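Local coordinates for protein N-terminal domain of PorA (28-171) (PDB 6KJK) that is a type IX secretion system cargo protein that probably influences PorXY-SigP signalling in Porphyromonas gingivalis, represented here by its N-terminal domain, at residues 18-23 / 34-39; 108-113 / 126-131. One frame throughout, in Å; residues are numbered along the deposited sequence.

Contact 1: residues 18-23 / 34-39; sequences ATVDIT and MKFKGM
V20 and I22 of the edge strand 18-22 pack on F36 and M34 of strand 31-42, an apolar contact between the two sheets of the domain, made at one margin. The strand axes come no closer than 8.0 Å and run at 139°, too far for backbone pairing, so side chains bridge the gap, some resting on the backbone opposite. V20 and I22 turn their CB toward the other sheet, while D21 between them turns away and forms a salt bridge with K132. V20 meets F36 at the ring's edge: with CG1 anti to the backbone N (chi1 172°), V20 CG1 lies near the ring plane, 4.0 Å from F36 CE1. I22 carries more of the contact. Its two branches spread over the backbone of 35-36, I22 CG2 standing 3.7 Å from K35 O and I22 CD1 4.1 Å from F36 CA. Isoleucine suits the place: beta-branching favours a strand, and its longer arm carries CD1 to the opposing backbone. M34 comes back the other way past I22; the flexible, unbranched methionine bends at chi3 (73°), which puts M34 CE 3.4 Å from I22 O and 3.6 Å from T23 C, at the end of strand 18-22. F131 and F98 also touch M34, and I129 and L92 touch F36. Such face-to-face packing of two sheets through alternating apolar residues is characteristic of a beta-sandwich.

Contact 2: residues 108-113 / 126-131; sequences AFTFSC and TVNINF
F109 and F131 meet at their rims across two antiparallel strands, their planes turned 79° apart and their faces not overlapping. F109 CD1 sits at the edge of the F131 ring, 3.5 Å from F131 CE2, while I129 CG2 lies over one face of F131 toward its rim. On this same side F111 CB packs against V127 CG1 at 4.0 Å; the bulky F111 ring leads away from the partner strand, as suits an interior residue. The other side is largely polar. T110 and N128 extend together from the sheet, and T110 OG1, anti to the carbonyl carbon (chi1 -60°), donates to N128 OD1 at 2.7 Å, in the plane of the amide carbonyl; this leaves T110 CG2 against T126 CG2, 3.5 Å away. Next to them S112 OG and T126 OG1 hydrogen-bond at 2.7 Å. Threonine serves twice, with a hydroxyl for a polar neighbour and a methyl for packing. A water lies 3.1 Å from F109 O and 3.0 Å from N130 OD1, placed to bridge backbone and side chain. Between the two faces the backbones form a regular ladder, with F109-I129 and F111-V127 as the hydrogen-bonded pairs; the N-H...O angle from I129 N to F109 O is 177°. Strands 105-115 and 125-133 form a hairpin flanked in its sheet by strands 48-58 and 18-22, with strand 31-42 packed against F131 and I129.

How the contacts relate
Strand 125-133 connects the two contacts: it pairs with 105-115 in contact 2 and, on its other edge, with 18-22 of contact 1, where V20 N and I22 N probably hydrogen-bond to N128 O and N130 O. Contact 2 lies within one sheet, buried near the middle of the chain, whereas contact 1 reaches from that sheet's outermost strand to the opposing sheet and is partly buried. Their chemistry follows: backbone and side-chain hydrogen bonds unite the hairpin, while van der Waals packing alone joins 18-23 to 34-39. The apolar layers merge, since F131 touches I22, M34 and F36, and V127 touches V20.

Contact 1: residues 18-23 / 34-39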
loop_
_atom_site.group_PDB
_atom_site.type_symbol
_atom_site.label_atom_id
_atom_site.label_comp_id
_atom_site.label_asym_id
_atom_site.label_seq_id
_atom_site.Cartn_x
_atom_site.Cartn_y
_atom_site.Cartn_z
ATOM N N ALA A 18 4.272 6.151 -9.151
ATOM C CA ALA A 18 3.580 5.272 -10.068
ATOM C C ALA A 18 2.171 4.970 -9.560
ATOM O O ALA A 18 1.888 5.024 -8.356
ATOM C CB ALA A 18 4.334 3.939 -10.204
ATOM N N THR A 19 1.312 4.566 -10.480
ATOM C CA THR A 19 -0.022 4.085 -10.157
ATOM C C THR A 19 -0.136 2.617 -10.547
ATOM O O THR A 19 0.248 2.229 -11.660
ATOM C CB THR A 19 -1.114 4.918 -10.837
ATOM O OG1 THR A 19 -1.015 6.265 -10.361
ATOM C CG2 THR A 19 -2.488 4.361 -10.505
ATOM N N VAL A 20 -0.603 1.801 -9.614
ATOM C CA VAL A 20 -0.744 0.362 -9.758
ATOM C C VAL A 20 -2.216 0.031 -9.624
ATOM O O VAL A 20 -2.842 0.359 -8.596
ATOM C CB VAL A 20 0.058 -0.394 -8.683
ATOM C CG1 VAL A 20 -0.264 -1.896 -8.748
ATOM C CG2 VAL A 20 1.551 -0.181 -8.886
ATOM N N ASP A 21 -2.770 -0.627 -10.637
ATOM C CA ASP A 21 -4.168 -1.040 -10.627
ATOM C C ASP A 21 -4.262 -2.508 -10.238
ATOM O O ASP A 21 -3.578 -3.360 -10.825
ATOM C CB ASP A 21 -4.820 -0.874 -12.010
ATOM C CG ASP A 21 -5.097 0.571 -12.389
ATOM O OD1 ASP A 21 -4.940 1.505 -11.581
ATOM O OD2 ASP A 21 -5.492 0.781 -13.563
ATOM N N ILE A 22 -5.061 -2.801 -9.237
ATOM C CA ILE A 22 -5.342 -4.150 -8.786
ATOM C C ILE A 22 -6.788 -4.428 -9.179
ATOM O O ILE A 22 -7.670 -3.605 -8.907
ATOM C CB ILE A 22 -5.184 -4.236 -7.256
ATOM C CG1 ILE A 22 -3.752 -3.882 -6.793
ATOM C CG2 ILE A 22 -5.617 -5.600 -6.741
ATOM C CD1 ILE A 22 -2.704 -4.856 -7.200
ATOM N N THR A 23 -7.031 -5.554 -9.847
ATOM C CA THR A 23 -8.372 -5.939 -10.260
ATOM C C THR A 23 -8.814 -7.263 -9.672
ATOM O O THR A 23 -10.007 -7.543 -9.655
ATOM C CB THR A 23 -8.438 -6.055 -11.790
ATOM O OG1 THR A 23 -7.434 -6.997 -12.209
ATOM C CG2 THR A 23 -8.181 -4.724 -12.456
ATOM N N MET A 34 -9.341 -7.460 -1.852
ATOM C CA MET A 34 -8.360 -7.184 -2.888
ATOM C C MET A 34 -7.043 -6.872 -2.203
ATOM O O MET A 34 -7.023 -6.316 -1.098
ATOM C CB MET A 34 -8.807 -6.007 -3.755
ATOM C CG MET A 34 -10.177 -6.288 -4.357
ATOM S SD MET A 34 -10.820 -5.003 -5.432
ATOM C CE MET A 34 -9.769 -5.245 -6.868
ATOM N N LYS A 35 -5.925 -7.233 -2.830
ATOM C CA LYS A 35 -4.642 -7.080 -2.153
ATOM C C LYS A 35 -3.573 -6.550 -3.082
ATOM O O LYS A 35 -3.361 -7.098 -4.171
ATOM C CB LYS A 35 -4.199 -8.405 -1.558
ATOM C CG LYS A 35 -2.875 -8.337 -0.837
ATOM C CD LYS A 35 -2.508 -9.742 -0.420
ATOM C CE LYS A 35 -1.875 -9.787 0.946
ATOM N NZ LYS A 35 -0.925 -10.937 1.070
ATOM N N PHE A 36 -2.873 -5.517 -2.636
ATOM C CA PHE A 36 -1.644 -5.039 -3.255
ATOM C C PHE A 36 -0.462 -5.606 -2.494
ATOM O O PHE A 36 -0.460 -5.641 -1.259
ATOM C CB PHE A 36 -1.606 -3.506 -3.162
ATOM C CG PHE A 36 -0.269 -2.910 -3.474
ATOM C CD1 PHE A 36 0.068 -2.585 -4.771
ATOM C CD2 PHE A 36 0.670 -2.697 -2.491
ATOM C CE1 PHE A 36 1.294 -2.050 -5.067
ATOM C CE2 PHE A 36 1.906 -2.168 -2.782
ATOM C CZ PHE A 36 2.214 -1.829 -4.081
ATOM N N LYS A 37 0.540 -6.067 -3.238
ATOM C CA LYS A 37 1.760 -6.598 -2.649
ATOM C C LYS A 37 2.962 -5.995 -3.356
ATOM O O LYS A 37 3.001 -5.935 -4.592
ATOM C CB LYS A 37 1.847 -8.138 -2.783
ATOM C CG LYS A 37 0.937 -8.906 -1.816
ATOM C CD LYS A 37 0.983 -10.396 -2.145
ATOM C CE LYS A 37 2.361 -10.958 -1.827
ATOM N NZ LYS A 37 2.326 -12.418 -1.524
ATOM N N GLY A 38 3.951 -5.591 -2.585
ATOM C CA GLY A 38 5.178 -5.092 -3.152
ATOM C C GLY A 38 6.278 -5.175 -2.125
ATOM O O GLY A 38 6.166 -5.882 -1.113
ATOM N N MET A 39 7.370 -4.485 -2.406
ATOM C CA MET A 39 8.550 -4.459 -1.550
ATOM C C MET A 39 9.063 -3.031 -1.497
ATOM O O MET A 39 9.071 -2.338 -2.531
ATOM C CB MET A 39 9.690 -5.313 -2.144
ATOM C CG MET A 39 9.374 -6.794 -2.285
ATOM S SD MET A 39 9.374 -7.692 -0.720
ATOM C CE MET A 39 10.784 -6.984 0.020
#

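Contact 2: residues 108-113 / 126-131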
loop_
_atom_site.group_PDB
_atom_site.type_symbol
_atom_site.label_atom_id
_atom_site.label_comp_id
_atom_site.label_asym_id
_atom_site.label_seq_id
_atom_site.Cartn_x
_atom_site.Cartn_y
_atom_site.Cartn_z
ATOM N N ALA A 108 -9.149 3.761 -3.744
ATOM C CA ALA A 108 -7.897 4.392 -4.140
ATOM C C ALA A 108 -7.119 4.798 -2.897
ATOM O O ALA A 108 -7.691 5.383 -1.959
ATOM C CB ALA A 108 -8.154 5.620 -5.024
ATOM N N PHE A 109 -5.824 4.483 -2.887
ATOM C CA PHE A 109 -4.969 4.761 -1.754
ATOM C C PHE A 109 -3.650 5.299 -2.260
ATOM O O PHE A 109 -3.228 4.994 -3.385
ATOM C CB PHE A 109 -4.698 3.476 -0.960
ATOM C CG PHE A 109 -5.956 2.858 -0.386
ATOM C CD1 PHE A 109 -6.719 1.969 -1.124
ATOM C CD2 PHE A 109 -6.387 3.200 0.897
ATOM C CE1 PHE A 109 -7.861 1.404 -0.567
ATOM C CE2 PHE A 109 -7.500 2.628 1.431
ATOM C CZ PHE A 109 -8.238 1.732 0.718
ATOM N N THR A 110 -2.978 6.062 -1.420
ATOM C CA THR A 110 -1.587 6.423 -1.670
ATOM C C THR A 110 -0.783 5.948 -0.482
ATOM O O THR A 110 -1.197 6.146 0.662
ATOM C CB THR A 110 -1.428 7.932 -1.885
ATOM O OG1 THR A 110 -2.211 8.319 -3.026
ATOM C CG2 THR A 110 0.032 8.316 -2.117
ATOM N N PHE A 111 0.345 5.307 -0.749
ATOM C CA PHE A 111 1.286 4.884 0.277
ATOM C C PHE A 111 2.579 5.642 0.035
ATOM O O PHE A 111 3.100 5.643 -1.102
ATOM C CB PHE A 111 1.538 3.382 0.185
ATOM C CG PHE A 111 2.651 2.918 1.083
ATOM C CD1 PHE A 111 2.414 2.601 2.420
ATOM C CD2 PHE A 111 3.947 2.840 0.601
ATOM C CE1 PHE A 111 3.465 2.165 3.243
ATOM C CE2 PHE A 111 5.004 2.426 1.414
ATOM C CZ PHE A 111 4.748 2.081 2.720
ATOM N N SER A 112 3.148 6.209 1.090
ATOM C CA SER A 112 4.492 6.764 0.999
ATOM C C SER A 112 5.357 6.284 2.141
ATOM O O SER A 112 4.903 6.087 3.267
ATOM C CB SER A 112 4.493 8.301 1.037
ATOM O OG SER A 112 3.807 8.830 -0.086
ATOM N N CYS A 113 6.631 6.184 1.831
ATOM C CA CYS A 113 7.685 5.914 2.794
ATOM C C CYS A 113 8.289 7.253 3.217
ATOM O O CYS A 113 8.641 8.062 2.355
ATOM C CB CYS A 113 8.753 5.071 2.075
ATOM S SG CYS A 113 9.960 4.221 3.052
ATOM N N THR A 126 6.731 6.862 -3.173
ATOM C CA THR A 126 5.279 6.906 -3.127
ATOM C C THR A 126 4.728 6.020 -4.222
ATOM O O THR A 126 5.252 6.002 -5.348
ATOM C CB THR A 126 4.820 8.350 -3.380
ATOM O OG1 THR A 126 5.284 9.159 -2.302
ATOM C CG2 THR A 126 3.293 8.459 -3.476
ATOM N N VAL A 127 3.649 5.311 -3.899
ATOM C CA VAL A 127 2.894 4.561 -4.884
ATOM C C VAL A 127 1.419 4.850 -4.661
ATOM O O VAL A 127 0.955 4.971 -3.514
ATOM C CB VAL A 127 3.199 3.045 -4.831
ATOM C CG1 VAL A 127 2.895 2.437 -3.459
ATOM C CG2 VAL A 127 2.513 2.296 -5.947
ATOM N N ASN A 128 0.707 4.998 -5.761
ATOM C CA ASN A 128 -0.741 5.151 -5.755
ATOM C C ASN A 128 -1.353 3.828 -6.179
ATOM O O ASN A 128 -0.932 3.241 -7.182
ATOM C CB ASN A 128 -1.179 6.266 -6.714
ATOM C CG ASN A 128 -0.517 7.540 -6.404
ATOM O OD1 ASN A 128 -0.821 8.180 -5.383
ATOM N ND2 ASN A 128 0.460 7.914 -7.222
ATOM N N ILE A 129 -2.315 3.336 -5.412
ATOM C CA ILE A 129 -2.884 2.015 -5.597
ATOM C C ILE A 129 -4.371 2.199 -5.867
ATOM O O ILE A 129 -5.089 2.792 -5.042
ATOM C CB ILE A 129 -2.677 1.166 -4.340
ATOM C CG1 ILE A 129 -1.195 1.043 -4.056
ATOM C CG2 ILE A 129 -3.329 -0.216 -4.486
ATOM C CD1 ILE A 129 -0.909 0.592 -2.682
ATOM N N ASN A 130 -4.849 1.684 -6.995
ATOM C CA ASN A 130 -6.274 1.706 -7.319
ATOM C C ASN A 130 -6.798 0.285 -7.328
ATOM O O ASN A 130 -6.287 -0.563 -8.077
ATOM C CB ASN A 130 -6.525 2.322 -8.696
ATOM C CG ASN A 130 -6.209 3.789 -8.748
ATOM O OD1 ASN A 130 -6.416 4.523 -7.776
ATOM N ND2 ASN A 130 -5.697 4.236 -9.890
ATOM N N PHE A 131 -7.755 -0.001 -6.479
ATOM C CA PHE A 131 -8.446 -1.277 -6.472
ATOM C C PHE A 131 -9.684 -1.105 -7.332
ATOM O O PHE A 131 -10.674 -0.519 -6.893
ATOM C CB PHE A 131 -8.840 -1.634 -5.045
ATOM C CG PHE A 131 -7.652 -1.911 -4.131
ATOM C CD1 PHE A 131 -6.981 -3.131 -4.210
ATOM C CD2 PHE A 131 -7.188 -0.982 -3.218
ATOM C CE1 PHE A 131 -5.900 -3.424 -3.381
ATOM C CE2 PHE A 131 -6.121 -1.282 -2.382
ATOM C CZ PHE A 131 -5.475 -2.505 -2.460
HETATM O O HOH W 1 -4.586 5.960 -5.952
#